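Local coordinates for protein sniffer CG10964-PA (Drosophila melanogaster, PDB 1SNY) that probably reduces carbonyl compounds using NADPH, as a member of the short-chain dehydrogenase/reductase family with a Rossmann fold, at residues K99-N104 / A153-S158; D88-D93 / I139-A144. One frame throughout, in Å; residues are numbered along the deposited sequence.

Contact 1: K99-N104 / A153-S158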
ATOM      1  N   LYS A  99       5.436  -3.076 -33.362  1.00 43.18           N
ATOM      2  CA  LYS A  99       6.711  -2.601 -33.896  1.00 44.96           C
ATOM      3  C   LYS A  99       7.037  -1.164 -33.487  1.00 44.12           C
ATOM      4  O   LYS A  99       6.926  -0.801 -32.316  1.00 45.82           O
ATOM      5  CB  LYS A  99       6.709  -2.724 -35.423  1.00 46.46           C
ATOM      6  CG  LYS A  99       6.383  -4.126 -35.919  1.00 49.60           C
ATOM      7  CD  LYS A  99       6.293  -4.178 -37.436  1.00 52.08           C
ATOM      8  CE  LYS A  99       5.798  -5.533 -37.916  1.00 52.92           C
ATOM      9  NZ  LYS A  99       5.726  -5.602 -39.404  1.00 54.29           N
ATOM     10  N   ASP A 100       7.431  -0.351 -34.461  1.00 44.01           N
ATOM     11  CA  ASP A 100       7.807   1.041 -34.217  1.00 42.53           C
ATOM     12  C   ASP A 100       6.692   1.942 -33.702  1.00 40.06           C
ATOM     13  O   ASP A 100       6.930   3.112 -33.419  1.00 39.76           O
ATOM     14  CB  ASP A 100       8.386   1.656 -35.492  1.00 46.05           C
ATOM     15  CG  ASP A 100       7.377   1.703 -36.617  1.00 48.72           C
ATOM     16  OD1 ASP A 100       6.911   0.623 -37.044  1.00 51.20           O
ATOM     17  OD2 ASP A 100       7.043   2.820 -37.067  1.00 50.96           O
ATOM     18  N   GLN A 101       5.475   1.421 -33.597  1.00 37.25           N
ATOM     19  CA  GLN A 101       4.381   2.237 -33.088  1.00 35.48           C
ATOM     20  C   GLN A 101       4.206   2.073 -31.581  1.00 32.57           C
ATOM     21  O   GLN A 101       3.465   2.831 -30.959  1.00 33.26           O
ATOM     22  CB  GLN A 101       3.073   1.903 -33.807  1.00 36.38           C
ATOM     23  CG  GLN A 101       3.025   2.447 -35.222  1.00 40.17           C
ATOM     24  CD  GLN A 101       3.397   3.923 -35.279  1.00 41.66           C
ATOM     25  OE1 GLN A 101       2.678   4.779 -34.762  1.00 44.05           O
ATOM     26  NE2 GLN A 101       4.531   4.222 -35.901  1.00 41.63           N
ATOM     27  N   GLY A 102       4.894   1.086 -31.008  1.00 28.31           N
ATOM     28  CA  GLY A 102       4.818   0.835 -29.577  1.00 26.43           C
ATOM     29  C   GLY A 102       3.426   0.498 -29.067  1.00 26.03           C
ATOM     30  O   GLY A 102       2.543   0.110 -29.836  1.00 25.51           O
ATOM     31  N   LEU A 103       3.230   0.651 -27.760  1.00 23.69           N
ATOM     32  CA  LEU A 103       1.947   0.371 -27.124  1.00 22.50           C
ATOM     33  C   LEU A 103       1.421   1.681 -26.555  1.00 22.38           C
ATOM     34  O   LEU A 103       2.085   2.304 -25.730  1.00 21.46           O
ATOM     35  CB  LEU A 103       2.134  -0.618 -25.981  1.00 21.02           C
ATOM     36  CG  LEU A 103       0.880  -0.997 -25.190  1.00 21.63           C
ATOM     37  CD1 LEU A 103      -0.030  -1.837 -26.069  1.00 22.01           C
ATOM     38  CD2 LEU A 103       1.282  -1.763 -23.925  1.00 23.54           C
ATOM     39  N   ASN A 104       0.241   2.107 -26.986  1.00 21.54           N
ATOM     40  CA  ASN A 104      -0.300   3.357 -26.467  1.00 21.06           C
ATOM     41  C   ASN A 104      -0.826   3.266 -25.050  1.00 21.79           C
ATOM     42  O   ASN A 104      -0.659   4.199 -24.270  1.00 21.99           O
ATOM     43  CB  ASN A 104      -1.432   3.876 -27.352  1.00 21.62           C
ATOM     44  CG  ASN A 104      -0.983   4.135 -28.760  1.00 24.35           C
ATOM     45  OD1 ASN A 104      -1.329   3.389 -29.679  1.00 25.65           O
ATOM     46  ND2 ASN A 104      -0.191   5.192 -28.947  1.00 21.65           N
ATOM     47  N   ALA A 153       4.937   6.879 -27.162  1.00 26.45           N
ATOM     48  CA  ALA A 153       4.962   8.277 -26.731  1.00 27.28           C
ATOM     49  C   ALA A 153       5.792   9.113 -27.693  1.00 29.14           C
ATOM     50  O   ALA A 153       5.444  10.254 -27.995  1.00 30.11           O
ATOM     51  CB  ALA A 153       5.535   8.385 -25.323  1.00 27.86           C
ATOM     52  N   LYS A 154       6.892   8.540 -28.171  1.00 30.57           N
ATOM     53  CA  LYS A 154       7.770   9.234 -29.107  1.00 33.24           C
ATOM     54  C   LYS A 154       7.110   9.330 -30.481  1.00 33.36           C
ATOM     55  O   LYS A 154       7.126  10.384 -31.120  1.00 34.45           O
ATOM     56  CB  LYS A 154       9.107   8.492 -29.220  1.00 33.75           C
ATOM     57  CG  LYS A 154      10.082   9.081 -30.236  1.00 36.55           C
ATOM     58  CD  LYS A 154      10.468  10.512 -29.893  1.00 39.82           C
ATOM     59  CE  LYS A 154      11.482  11.069 -30.891  1.00 40.51           C
ATOM     60  NZ  LYS A 154      11.843  12.487 -30.590  1.00 41.61           N
ATOM     61  N   ALA A 155       6.518   8.225 -30.924  1.00 32.69           N
ATOM     62  CA  ALA A 155       5.860   8.183 -32.224  1.00 33.77           C
ATOM     63  C   ALA A 155       4.740   9.204 -32.318  1.00 34.50           C
ATOM     64  O   ALA A 155       4.377   9.634 -33.408  1.00 34.43           O
ATOM     65  CB  ALA A 155       5.313   6.782 -32.484  1.00 32.85           C
ATOM     66  N   ASN A 156       4.201   9.596 -31.168  1.00 35.40           N
ATOM     67  CA  ASN A 156       3.105  10.557 -31.119  1.00 36.99           C
ATOM     68  C   ASN A 156       3.488  11.790 -30.310  1.00 37.88           C
ATOM     69  O   ASN A 156       2.628  12.441 -29.715  1.00 39.21           O
ATOM     70  CB  ASN A 156       1.876   9.894 -30.493  1.00 35.47           C
ATOM     71  CG  ASN A 156       1.382   8.709 -31.300  1.00 35.89           C
ATOM     72  OD1 ASN A 156       0.810   8.875 -32.376  1.00 38.27           O
ATOM     73  ND2 ASN A 156       1.607   7.506 -30.789  1.00 33.15           N
ATOM     74  N   GLU A 157       4.773  12.124 -30.312  1.00 40.01           N
ATOM     75  CA  GLU A 157       5.264  13.263 -29.542  1.00 42.66           C
ATOM     76  C   GLU A 157       4.676  14.621 -29.918  1.00 43.53           C
ATOM     77  O   GLU A 157       4.773  15.574 -29.147  1.00 43.20           O
ATOM     78  CB  GLU A 157       6.792  13.320 -29.615  1.00 44.36           C
ATOM     79  CG  GLU A 157       7.361  13.652 -30.977  1.00 47.30           C
ATOM     80  CD  GLU A 157       8.869  13.514 -31.008  1.00 48.81           C
ATOM     81  OE1 GLU A 157       9.526  13.991 -30.059  1.00 51.38           O
ATOM     82  OE2 GLU A 157       9.400  12.935 -31.978  1.00 52.05           O
ATOM     83  N   SER A 158       4.059  14.713 -31.089  1.00 43.81           N
ATOM     84  CA  SER A 158       3.470  15.976 -31.521  1.00 44.55           C
ATOM     85  C   SER A 158       2.077  16.163 -30.928  1.00 43.52           C
ATOM     86  O   SER A 158       1.454  17.210 -31.105  1.00 44.08           O
ATOM     87  CB  SER A 158       3.391  16.029 -33.047  1.00 45.06           C
ATOM     88  OG  SER A 158       2.540  15.010 -33.541  1.00 49.13           O
TER
HETATM   89  O   HOH W   1       1.524   4.600 -31.800  1.00 34.16           O
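The methyl group of A155 is the apolar point of this contact: its CB lies 4.0 Å from Q101 OE1 and 4.1 Å from D100 O, both van der Waals distances. The polar part runs through a water. N156 ND2 donates to it at 3.1 Å; Q101 O at 2.8 Å and Q101 OE1 at 3.2 Å from this water are both placed to accept, among more acceptors than it has protons. The two asparagine side chains cross at about a right angle, with amide planes 49° apart, and bring N104 ND2 to 3.5 Å from N156 ND2. Two donors cannot bond to each other, and each has an acceptor of its own: N104 ND2 bonds to R165 O, and N156 ND2 to A152 O as well as the water.

A second shell sets the amide of Q101. Its chain is bent at chi2 (-50°), which swings the amide toward A155, with OE1 turned to the water and NE2 to D100 OD2; this NE2-OD2 bond of 3.1 Å lies in the amide plane but well above that of the carboxylate. With an alanine here, the water would probably lose its side-chain acceptor and D100 OD2 its amide donor.

N104 is pinned further by S23 N, which bonds to its OD1. The contact lies at the surface, away from the cofactor site, where the loop joining helix 87-98 to strand 105-108 meets the C-terminal end of helix 124-155, with the start of strand 23-26 and the approach to strand 167-171 beside it.

Contact 2: D88-D93 / I139-A144; sequences DKLVAD and IMLAKA
V91 meets A144 with its branched end. Its CB is directed at the facing helix, and from there the two methyls diverge. CG2 goes deepest, 3.4 Å from A144 O and 3.9 Å from A144 CB, touching carbonyl and methyl alike. CG1, placed anti to the backbone N (chi1 166°), has only a looser approach, 4.1 Å to A144 O. The small A144 side chain is consistent with this close approach, with the V91 and A144 CA atoms 6.9 Å apart.

One turn earlier, L141 supplies the second point of packing. Its CD1 lies 3.9 Å from L90 CD2, and the two leucine side chains cross at about a right angle, meeting methyl to methyl. L141 also lies against L106 and N108 of strand 105-108, and its side chain is about 4 Å from that of L81, a residue of the NADP(+) site. The other flank of helix 124-155 faces the second subunit, where K143 NZ bonds to V122 O of that subunit.

Helices 87-98 and 124-155, which precede and follow strand 105-108, pack side by side on one face of the parallel sheet (order 3-2-1-4-5-6-7), as in the Rossmann fold of short-chain dehydrogenases/reductases.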
ATOM      1  N   ASP A  88       8.720 -11.065 -20.223  1.00 38.46           N
ATOM      2  CA  ASP A  88       9.614 -10.819 -21.349  1.00 40.09           C
ATOM      3  C   ASP A  88       8.991 -11.257 -22.671  1.00 39.68           C
ATOM      4  O   ASP A  88       9.118 -10.568 -23.680  1.00 39.90           O
ATOM      5  CB  ASP A  88      10.945 -11.548 -21.141  1.00 42.44           C
ATOM      6  CG  ASP A  88      11.937 -10.734 -20.332  1.00 46.00           C
ATOM      7  OD1 ASP A  88      13.004 -11.278 -19.961  1.00 46.96           O
ATOM      8  OD2 ASP A  88      11.654  -9.544 -20.071  1.00 47.12           O
ATOM      9  N   LYS A  89       8.309 -12.398 -22.664  1.00 38.93           N
ATOM     10  CA  LYS A  89       7.691 -12.895 -23.881  1.00 39.98           C
ATOM     11  C   LYS A  89       6.402 -12.153 -24.196  1.00 39.76           C
ATOM     12  O   LYS A  89       6.056 -11.968 -25.363  1.00 39.31           O
ATOM     13  CB  LYS A  89       7.396 -14.391 -23.780  1.00 41.79           C
ATOM     14  CG  LYS A  89       6.987 -14.992 -25.115  1.00 44.25           C
ATOM     15  CD  LYS A  89       6.554 -16.439 -24.995  1.00 46.76           C
ATOM     16  CE  LYS A  89       6.239 -17.010 -26.370  1.00 48.48           C
ATOM     17  NZ  LYS A  89       5.258 -16.166 -27.114  1.00 48.21           N
ATOM     18  N   LEU A  90       5.681 -11.740 -23.158  1.00 38.01           N
ATOM     19  CA  LEU A  90       4.442 -11.010 -23.377  1.00 37.83           C
ATOM     20  C   LEU A  90       4.788  -9.786 -24.213  1.00 36.57           C
ATOM     21  O   LEU A  90       4.186  -9.546 -25.258  1.00 36.67           O
ATOM     22  CB  LEU A  90       3.827 -10.569 -22.048  1.00 38.19           C
ATOM     23  CG  LEU A  90       2.455  -9.892 -22.166  1.00 40.20           C
ATOM     24  CD1 LEU A  90       1.434 -10.918 -22.644  1.00 39.38           C
ATOM     25  CD2 LEU A  90       2.027  -9.317 -20.820  1.00 39.30           C
ATOM     26  N   VAL A  91       5.774  -9.026 -23.747  1.00 35.33           N
ATOM     27  CA  VAL A  91       6.217  -7.822 -24.438  1.00 35.92           C
ATOM     28  C   VAL A  91       6.783  -8.134 -25.817  1.00 35.78           C
ATOM     29  O   VAL A  91       6.654  -7.335 -26.743  1.00 34.89           O
ATOM     30  CB  VAL A  91       7.280  -7.066 -23.603  1.00 36.05           C
ATOM     31  CG1 VAL A  91       7.979  -6.025 -24.454  1.00 38.52           C
ATOM     32  CG2 VAL A  91       6.609  -6.388 -22.415  1.00 37.72           C
ATOM     33  N   ALA A  92       7.415  -9.296 -25.952  1.00 36.01           N
ATOM     34  CA  ALA A  92       7.980  -9.692 -27.234  1.00 35.55           C
ATOM     35  C   ALA A  92       6.854  -9.825 -28.246  1.00 34.24           C
ATOM     36  O   ALA A  92       6.915  -9.251 -29.331  1.00 36.03           O
ATOM     37  CB  ALA A  92       8.725 -11.018 -27.097  1.00 36.53           C
ATOM     38  N   ASP A  93       5.817 -10.571 -27.881  1.00 34.41           N
ATOM     39  CA  ASP A  93       4.681 -10.772 -28.768  1.00 33.66           C
ATOM     40  C   ASP A  93       4.037  -9.448 -29.162  1.00 33.08           C
ATOM     41  O   ASP A  93       3.630  -9.261 -30.309  1.00 30.22           O
ATOM     42  CB  ASP A  93       3.638 -11.679 -28.107  1.00 35.71           C
ATOM     43  CG  ASP A  93       4.205 -13.033 -27.717  1.00 38.74           C
ATOM     44  OD1 ASP A  93       5.131 -13.511 -28.405  1.00 38.36           O
ATOM     45  OD2 ASP A  93       3.718 -13.626 -26.729  1.00 41.13           O
ATOM     46  N   ILE A 139       2.932  -2.930 -11.084  1.00 17.52           N
ATOM     47  CA  ILE A 139       4.226  -2.241 -11.116  1.00 18.04           C
ATOM     48  C   ILE A 139       5.183  -2.968 -12.058  1.00 19.38           C
ATOM     49  O   ILE A 139       5.865  -2.353 -12.872  1.00 20.61           O
ATOM     50  CB  ILE A 139       4.883  -2.176  -9.706  1.00 18.03           C
ATOM     51  CG1 ILE A 139       4.047  -1.291  -8.771  1.00 16.28           C
ATOM     52  CG2 ILE A 139       6.318  -1.663  -9.817  1.00 19.17           C
ATOM     53  CD1 ILE A 139       4.561  -1.255  -7.333  1.00 16.57           C
HETATM   54  N   MSE A 140       5.229  -4.287 -11.940  1.00 17.99           N
HETATM   55  CA  MSE A 140       6.120  -5.065 -12.784  1.00 17.04           C
HETATM   56  C   MSE A 140       5.701  -5.089 -14.247  1.00 16.61           C
HETATM   57  O   MSE A 140       6.559  -5.104 -15.129  1.00 18.11           O
HETATM   58  CB  MSE A 140       6.265  -6.486 -12.238  1.00 18.88           C
HETATM   59  CG  MSE A 140       6.921  -6.545 -10.857  1.00 22.54           C
HETATM   60 SE   MSE A 140       8.661  -5.710 -10.719  1.00 27.49          SE
HETATM   61  CE  MSE A 140       9.753  -7.113 -11.557  1.00 25.56           C
ATOM     62  N   LEU A 141       4.399  -5.078 -14.521  1.00 16.57           N
ATOM     63  CA  LEU A 141       3.950  -5.066 -15.908  1.00 19.11           C
ATOM     64  C   LEU A 141       4.251  -3.688 -16.495  1.00 20.02           C
ATOM     65  O   LEU A 141       4.627  -3.570 -17.659  1.00 20.29           O
ATOM     66  CB  LEU A 141       2.449  -5.371 -16.015  1.00 19.37           C
ATOM     67  CG  LEU A 141       1.934  -5.553 -17.450  1.00 21.64           C
ATOM     68  CD1 LEU A 141       2.827  -6.542 -18.201  1.00 24.10           C
ATOM     69  CD2 LEU A 141       0.502  -6.055 -17.435  1.00 21.45           C
ATOM     70  N   ALA A 142       4.084  -2.645 -15.683  1.00 21.28           N
ATOM     71  CA  ALA A 142       4.366  -1.291 -16.146  1.00 21.64           C
ATOM     72  C   ALA A 142       5.831  -1.260 -16.555  1.00 23.12           C
ATOM     73  O   ALA A 142       6.178  -0.769 -17.628  1.00 22.51           O
ATOM     74  CB  ALA A 142       4.103  -0.275 -15.028  1.00 22.94           C
ATOM     75  N   LYS A 143       6.681  -1.814 -15.693  1.00 23.39           N
ATOM     76  CA  LYS A 143       8.120  -1.870 -15.940  1.00 23.38           C
ATOM     77  C   LYS A 143       8.432  -2.526 -17.281  1.00 21.87           C
ATOM     78  O   LYS A 143       9.185  -1.978 -18.099  1.00 20.61           O
ATOM     79  CB  LYS A 143       8.822  -2.651 -14.815  1.00 22.10           C
ATOM     80  CG  LYS A 143      10.310  -2.919 -15.076  1.00 26.63           C
ATOM     81  CD  LYS A 143      10.921  -3.861 -14.035  1.00 26.32           C
ATOM     82  CE  LYS A 143      12.378  -4.160 -14.369  1.00 30.08           C
ATOM     83  NZ  LYS A 143      13.031  -5.049 -13.367  1.00 28.98           N
ATOM     84  N   ALA A 144       7.842  -3.695 -17.505  1.00 23.64           N
ATOM     85  CA  ALA A 144       8.068  -4.449 -18.732  1.00 23.80           C
ATOM     86  C   ALA A 144       7.588  -3.730 -19.987  1.00 24.32           C
ATOM     87  O   ALA A 144       8.244  -3.776 -21.023  1.00 22.16           O
ATOM     88  CB  ALA A 144       7.395  -5.813 -18.631  1.00 24.57           C
TER

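How the contacts relate
Along the chain the four segments alternate: 88-93, 99-104, 139-144, 153-158. Both contacts therefore tie the same two stretches together, helix 87-98 with its following loop on one side and helix 124-155 on the other. Strand 105-108, a central strand of the parallel sheet, lies between these stretches in sequence. The contact centres are about 17 Å apart and their nearest atoms about 7 Å, so they do not touch. Contact 2 joins the helix bodies nearer the cofactor side and the sheet, whereas contact 1 joins the far ends at the surface. The two elements thus meet at two separate places, one through aliphatic side chains, the other through a methyl contact and a bridging water.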